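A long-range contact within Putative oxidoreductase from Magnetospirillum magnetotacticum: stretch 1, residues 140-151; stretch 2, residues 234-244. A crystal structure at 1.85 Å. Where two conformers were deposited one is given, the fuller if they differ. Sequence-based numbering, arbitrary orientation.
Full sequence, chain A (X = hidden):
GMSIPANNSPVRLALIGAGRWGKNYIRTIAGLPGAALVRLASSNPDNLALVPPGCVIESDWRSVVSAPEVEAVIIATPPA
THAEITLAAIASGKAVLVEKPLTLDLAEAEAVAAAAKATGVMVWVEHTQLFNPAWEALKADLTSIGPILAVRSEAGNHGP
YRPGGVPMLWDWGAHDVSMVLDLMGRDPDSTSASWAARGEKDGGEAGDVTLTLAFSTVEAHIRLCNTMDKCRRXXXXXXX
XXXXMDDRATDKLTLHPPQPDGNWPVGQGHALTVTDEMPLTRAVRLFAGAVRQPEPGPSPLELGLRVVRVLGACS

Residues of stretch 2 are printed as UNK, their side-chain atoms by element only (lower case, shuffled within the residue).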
ATOM      1  N   ALA A 140      -6.488  -4.047 -16.839  1.00 18.09           N
ATOM      2  CA  ALA A 140      -7.539  -4.341 -17.822  1.00 19.91           C
ATOM      3  C   ALA A 140      -7.045  -4.334 -19.277  1.00 20.55           C
ATOM      4  O   ALA A 140      -7.672  -4.977 -20.153  1.00 22.75           O
ATOM      5  CB  ALA A 140      -8.716  -3.359 -17.669  1.00 18.15           C
ATOM      6  N   ASP A 141      -5.966  -3.589 -19.539  1.00 20.20           N
ATOM      7  CA  ASP A 141      -5.384  -3.433 -20.881  1.00 22.13           C
ATOM      8  C   ASP A 141      -4.109  -4.244 -21.143  1.00 18.99           C
ATOM      9  O   ASP A 141      -3.406  -3.998 -22.101  1.00 21.83           O
ATOM     10  CB  ASP A 141      -5.115  -1.961 -21.166  1.00 24.97           C
ATOM     11  CG  ASP A 141      -6.239  -1.320 -21.963  1.00 38.49           C
ATOM     12  OD1 ASP A 141      -7.368  -1.250 -21.432  1.00 48.36           O
ATOM     13  OD2 ASP A 141      -6.001  -0.911 -23.127  1.00 51.80           O
ATOM     14  N   LEU A 142      -3.837  -5.228 -20.312  1.00 18.93           N
ATOM     15  CA  LEU A 142      -2.599  -6.007 -20.428  1.00 18.13           C
ATOM     16  C   LEU A 142      -2.526  -6.853 -21.702  1.00 19.49           C
ATOM     17  O   LEU A 142      -1.448  -7.045 -22.248  1.00 17.62           O
ATOM     18  CB  LEU A 142      -2.381  -6.866 -19.171  1.00 20.30           C
ATOM     19  CG  LEU A 142      -1.617  -6.268 -17.979  1.00 17.74           C
ATOM     20  CD1 LEU A 142      -1.673  -7.211 -16.812  1.00 11.74           C
ATOM     21  CD2 LEU A 142      -0.167  -5.978 -18.325  1.00 10.67           C
ATOM     22  N   THR A 143      -3.659  -7.345 -22.209  1.00 20.89           N
ATOM     23  CA  THR A 143      -3.632  -8.129 -23.469  1.00 21.14           C
ATOM     24  C   THR A 143      -3.064  -7.320 -24.627  1.00 22.10           C
ATOM     25  O   THR A 143      -2.378  -7.868 -25.484  1.00 21.48           O
ATOM     26  CB  THR A 143      -5.050  -8.638 -23.898  1.00 21.45           C
ATOM     27  OG1 THR A 143      -5.669  -9.326 -22.816  1.00 24.71           O
ATOM     28  CG2 THR A 143      -4.950  -9.592 -25.094  1.00 19.96           C
ATOM     29  N   SER A 144      -3.362  -6.024 -24.648  0.50 22.52           N
ATOM     30  CA  SER A 144      -2.885  -5.129 -25.696  0.50 22.27           C
ATOM     31  C   SER A 144      -1.375  -5.196 -25.886  0.50 21.27           C
ATOM     32  O   SER A 144      -0.897  -5.168 -27.019  0.50 21.09           O
ATOM     33  CB  SER A 144      -3.279  -3.687 -25.383  0.50 23.67           C
ATOM     34  OG  SER A 144      -4.672  -3.574 -25.165  0.50 27.77           O
ATOM     35  N   ILE A 145      -0.622  -5.304 -24.792  1.00 18.82           N
ATOM     36  CA  ILE A 145       0.841  -5.276 -24.872  1.00 15.58           C
ATOM     37  C   ILE A 145       1.465  -6.675 -25.007  1.00 17.11           C
ATOM     38  O   ILE A 145       2.660  -6.805 -25.168  1.00 11.80           O
ATOM     39  CB  ILE A 145       1.465  -4.456 -23.713  1.00 16.83           C
ATOM     40  CG1 ILE A 145       1.211  -5.089 -22.341  1.00 13.51           C
ATOM     41  CG2 ILE A 145       0.915  -3.008 -23.753  1.00 17.26           C
ATOM     42  CD1 ILE A 145       2.329  -4.798 -21.293  1.00 16.51           C
ATOM     43  N   GLY A 146       0.661  -7.723 -24.914  1.00 17.24           N
ATOM     44  CA  GLY A 146       1.166  -9.063 -25.066  1.00 14.38           C
ATOM     45  C   GLY A 146       2.011  -9.558 -23.911  1.00 14.95           C
ATOM     46  O   GLY A 146       2.178  -8.893 -22.870  1.00 16.72           O
ATOM     47  N   PRO A 147       2.601 -10.722 -24.083  1.00 14.96           N
ATOM     48  CA  PRO A 147       3.387 -11.253 -22.983  1.00 14.22           C
ATOM     49  C   PRO A 147       4.412 -10.245 -22.389  1.00 11.10           C
ATOM     50  O   PRO A 147       5.139  -9.546 -23.125  1.00 11.25           O
ATOM     51  CB  PRO A 147       4.042 -12.476 -23.607  1.00 16.07           C
ATOM     52  CG  PRO A 147       3.060 -12.901 -24.662  1.00 18.01           C
ATOM     53  CD  PRO A 147       2.576 -11.623 -25.245  1.00 17.34           C
ATOM     54  N   ILE A 148       4.436 -10.167 -21.066  1.00 12.95           N
ATOM     55  CA  ILE A 148       5.337  -9.249 -20.323  1.00 13.34           C
ATOM     56  C   ILE A 148       6.777  -9.693 -20.445  1.00 13.41           C
ATOM     57  O   ILE A 148       7.101 -10.872 -20.229  1.00 16.98           O
ATOM     58  CB  ILE A 148       4.975  -9.183 -18.818  1.00 13.67           C
ATOM     59  CG1 ILE A 148       3.529  -8.688 -18.683  1.00 12.34           C
ATOM     60  CG2 ILE A 148       6.022  -8.316 -18.023  1.00 12.11           C
ATOM     61  CD1 ILE A 148       2.915  -8.772 -17.282  1.00 10.66           C
ATOM     62  N   LEU A 149       7.643  -8.739 -20.773  1.00 13.84           N
ATOM     63  CA  LEU A 149       9.106  -8.976 -20.868  1.00 13.35           C
ATOM     64  C   LEU A 149       9.884  -8.398 -19.694  1.00 14.59           C
ATOM     65  O   LEU A 149      10.919  -8.923 -19.299  1.00 13.82           O
ATOM     66  CB  LEU A 149       9.659  -8.319 -22.126  1.00 16.60           C
ATOM     67  CG  LEU A 149       9.002  -8.690 -23.452  1.00 20.89           C
ATOM     68  CD1 LEU A 149       9.391  -7.704 -24.564  1.00 21.07           C
ATOM     69  CD2 LEU A 149       9.402 -10.093 -23.755  1.00 24.16           C
ATOM     70  N   ALA A 150       9.391  -7.280 -19.185  1.00 12.69           N
ATOM     71  CA  ALA A 150      10.042  -6.528 -18.132  1.00 12.13           C
ATOM     72  C   ALA A 150       9.067  -5.614 -17.448  1.00 13.41           C
ATOM     73  O   ALA A 150       8.074  -5.201 -18.040  1.00 16.67           O
ATOM     74  CB  ALA A 150      11.195  -5.703 -18.680  1.00 12.28           C
ATOM     75  N   VAL A 151       9.421  -5.281 -16.206  1.00 15.59           N
ATOM     76  CA  VAL A 151       8.690  -4.338 -15.387  1.00 13.82           C
ATOM     77  C   VAL A 151       9.702  -3.433 -14.693  1.00 11.80           C
ATOM     78  O   VAL A 151      10.729  -3.898 -14.180  1.00 12.66           O
ATOM     79  CB  VAL A 151       7.856  -5.072 -14.348  1.00 11.55           C
ATOM     80  CG1 VAL A 151       7.209  -4.108 -13.427  1.00  7.89           C
ATOM     81  CG2 VAL A 151       6.835  -5.991 -15.009  1.00 11.38           C
ATOM     82  N   UNK A 234       5.706   3.919 -13.184  1.00 15.30           N
ATOM     83  CA  UNK A 234       6.015   2.530 -13.507  1.00 14.79           C
ATOM     84  C   UNK A 234       5.759   2.267 -14.985  1.00 16.12           C
ATOM     85  O   UNK A 234       5.077   3.042 -15.654  1.00 14.60           O
ATOM     86  c   UNK A 234       5.247   1.558 -12.610  1.00 15.53           C
ATOM     87  c   UNK A 234       3.265   0.744 -11.448  1.00 16.68           C
ATOM     88  c   UNK A 234       3.208   0.714 -14.012  1.00 13.70           C
ATOM     89  c   UNK A 234       3.727   1.451 -12.721  1.00 12.25           C
ATOM     90  N   UNK A 235       6.354   1.198 -15.509  1.00 13.52           N
ATOM     91  CA  UNK A 235       6.177   0.860 -16.911  1.00 11.08           C
ATOM     92  C   UNK A 235       6.099  -0.643 -16.989  1.00 14.00           C
ATOM     93  O   UNK A 235       6.851  -1.294 -16.303  1.00  9.17           O
ATOM     94  c   UNK A 235       7.349   1.373 -17.727  1.00  9.38           C
ATOM     95  N   UNK A 236       5.184  -1.187 -17.782  1.00 11.04           N
ATOM     96  CA  UNK A 236       5.110  -2.645 -17.995  1.00 12.18           C
ATOM     97  C   UNK A 236       5.426  -2.896 -19.477  1.00 10.80           C
ATOM     98  O   UNK A 236       4.718  -2.430 -20.352  1.00 11.03           O
ATOM     99  c   UNK A 236       3.741  -4.797 -17.849  1.00 12.51           C
ATOM    100  c   UNK A 236       3.470  -3.045 -16.091  1.00 11.06           C
ATOM    101  c   UNK A 236       3.734  -3.281 -17.583  1.00 11.35           C
ATOM    102  N   UNK A 237       6.522  -3.586 -19.739  1.00 11.67           N
ATOM    103  CA  UNK A 237       7.003  -3.762 -21.108  1.00 12.04           C
ATOM    104  C   UNK A 237       6.520  -5.108 -21.598  1.00 11.16           C
ATOM    105  O   UNK A 237       6.788  -6.145 -20.999  1.00 13.29           O
ATOM    106  c   UNK A 237       8.543  -3.696 -21.197  1.00 14.13           C
ATOM    107  c   UNK A 237      10.227  -0.028 -19.734  1.00 12.42           C
ATOM    108  c   UNK A 237      10.065  -1.099 -18.881  1.00 16.96           C
ATOM    109  c   UNK A 237       9.883  -0.155 -21.076  1.00  9.65           C
ATOM    110  c   UNK A 237       9.349  -1.327 -21.537  1.00 14.05           C
ATOM    111  c   UNK A 237       9.513  -2.285 -19.356  1.00 14.95           C
ATOM    112  c   UNK A 237       9.135  -2.403 -20.688  1.00 14.74           C
ATOM    113  N   UNK A 238       5.824  -5.108 -22.715  1.00 15.35           N
ATOM    114  CA  UNK A 238       5.428  -6.376 -23.328  1.00 13.53           C
ATOM    115  C   UNK A 238       5.934  -6.509 -24.734  1.00 14.39           C
ATOM    116  O   UNK A 238       6.572  -5.601 -25.283  1.00 14.80           O
ATOM    117  N   UNK A 239       5.596  -7.629 -25.362  1.00 15.47           N
ATOM    118  CA  UNK A 239       6.031  -7.900 -26.739  1.00 14.12           C
ATOM    119  C   UNK A 239       5.467  -6.909 -27.770  1.00 15.28           C
ATOM    120  O   UNK A 239       6.063  -6.698 -28.832  1.00 16.65           O
ATOM    121  c   UNK A 239       6.258 -10.404 -26.477  1.00 18.83           C
ATOM    122  c   UNK A 239       5.590  -9.284 -27.173  1.00 13.94           C
ATOM    123  c   UNK A 239       5.824 -11.736 -27.014  1.00 24.86           C
ATOM    124  o   UNK A 239       6.532 -12.731 -26.722  1.00 22.72           O
ATOM    125  o   UNK A 239       4.775 -11.791 -27.701  1.00 18.74           O
ATOM    126  N   UNK A 240       4.301  -6.352 -27.483  1.00 14.66           N
ATOM    127  CA  UNK A 240       3.539  -5.577 -28.464  1.00 13.16           C
ATOM    128  C   UNK A 240       3.282  -4.131 -28.084  1.00 14.25           C
ATOM    129  O   UNK A 240       2.775  -3.387 -28.897  1.00 16.63           O
ATOM    130  c   UNK A 240       2.211  -6.289 -28.756  1.00 14.12           C
ATOM    131  N   UNK A 241       3.672  -3.732 -26.878  1.00 14.71           N
ATOM    132  CA  UNK A 241       3.425  -2.386 -26.355  1.00 15.87           C
ATOM    133  C   UNK A 241       4.022  -2.254 -24.964  1.00 12.93           C
ATOM    134  O   UNK A 241       4.591  -3.189 -24.445  1.00 12.90           O
ATOM    135  N   UNK A 242       3.962  -1.054 -24.418  1.00 13.78           N
ATOM    136  CA  UNK A 242       4.501  -0.744 -23.089  1.00 12.17           C
ATOM    137  C   UNK A 242       3.420   0.095 -22.406  1.00 15.73           C
ATOM    138  O   UNK A 242       2.911   1.037 -23.009  1.00 13.43           O
ATOM    139  c   UNK A 242       6.392   0.371 -21.816  1.00  9.68           C
ATOM    140  o   UNK A 242       6.773  -0.657 -24.007  1.00 14.14           O
ATOM    141  c   UNK A 242       5.807   0.070 -23.206  1.00 11.41           C
ATOM    142  N   UNK A 243       3.041  -0.270 -21.180  1.00 13.96           N
ATOM    143  CA  UNK A 243       2.090   0.531 -20.404  1.00 11.98           C
ATOM    144  C   UNK A 243       2.852   1.255 -19.325  1.00 12.45           C
ATOM    145  O   UNK A 243       3.655   0.638 -18.615  1.00  9.92           O
ATOM    146  c   UNK A 243      -0.902   0.234 -21.214  1.00  8.79           C
ATOM    147  c   UNK A 243       1.026  -0.361 -19.778  1.00 11.25           C
ATOM    148  c   UNK A 243       0.047  -0.913 -20.802  1.00 12.91           C
ATOM    149  c   UNK A 243      -0.702  -2.112 -20.305  1.00  9.10           C
ATOM    150  N   UNK A 244       2.653   2.563 -19.249  1.00 10.63           N
ATOM    151  CA  UNK A 244       3.315   3.434 -18.271  1.00 12.55           C
ATOM    152  C   UNK A 244       2.295   4.216 -17.400  1.00 15.80           C
ATOM    153  O   UNK A 244       1.337   4.779 -17.890  1.00 12.03           O
ATOM    154  c   UNK A 244       4.289   4.447 -18.950  1.00 14.30           C
ATOM    155  c   UNK A 244       5.375   3.751 -19.759  1.00 15.05           C
ATOM    156  c   UNK A 244       4.930   5.397 -17.912  1.00 11.51           C
TER

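Position 234 carries four carbons, forked at the second, and its nearest approach to stretch 1 is CB at 6.1 Å from Val151 CG1, too far for contact. The fork one carbon beyond CB gives Leu234. Position 235 has a single carbon, CB, and is Ala235; its backbone O lies 3.7 Å from Val151 CA.

At 236 one carbon carries two more, a fork at CB without oxygen: Val236. Its CG1 gathers apolar neighbours, with Ile145 CD1 at 3.7 Å, Ile148 CG1 at 4.0 Å and Leu142 CD2 at 4.1 Å. Position 237 shows one carbon and then a ring of six, with no oxygen on the ring, hence Phe237 rather than tyrosine. Ala150 CB packs 3.9 Å from Phe237 CD2, while Ala150 O and Val151 N lie at the ring edge, near its plane.

Position 238 has no side-chain atoms: Gly238. An ideal CB here would fall 2.2 Å from Ile145 O and 3.0 Å from Gly146 O, both clashes. Position 239 has three carbons, the third carrying two oxygens, a carboxylate two carbons beyond CB: Glu239. Its OE1 approaches Pro147 CD at 3.3 Å. At 240 the single carbon points toward stretch 1, with CB 3.7 Å from Ser144 O; this is Ala240. Position 241 again lacks a side chain. An ideal CB would sit 2.9 Å from Ile145 CG2, a clash, and the residue is Gly241.

At 242 one carbon carries an oxygen and a carbon, and CA-to-CB points away from stretch 1: Thr242, whose OG1 is hydrogen-bonded elsewhere in the structure. Position 243 has four carbons, forked at the second, and its CA-to-CB bond points toward stretch 1: Leu243, with CG 3.7 Å from Ile145 CG2. Position 244 has one carbon carrying two, out of reach: Val244.

The contact combines backbone pairing with apolar packing. Strands 148-151 and 234-238 run antiparallel at 154°, and Phe237 N donates to Ala150 O at 2.8 Å. A beta bulge shifts the register by one between Ile148 and Ala150, so Phe237 O accepts from Leu149 N at 2.7 Å and, weakly, from Ala150 N at 3.4 Å. Beyond the strand, Glu239 N donates to Pro147 O at 3.0 Å and Ala240 N to Ile145 O at 2.9 Å, tying the turn to the residues around Gly146. Ile145 adds packing to this pairing: its CD1 meets Val236 and its CG2 meets Leu243, joining both strands of stretch 2 to one side chain. Altogether 768 Å² is buried, summed over both sides.

Stretch 2 234-244: LAVFGEAGTLV
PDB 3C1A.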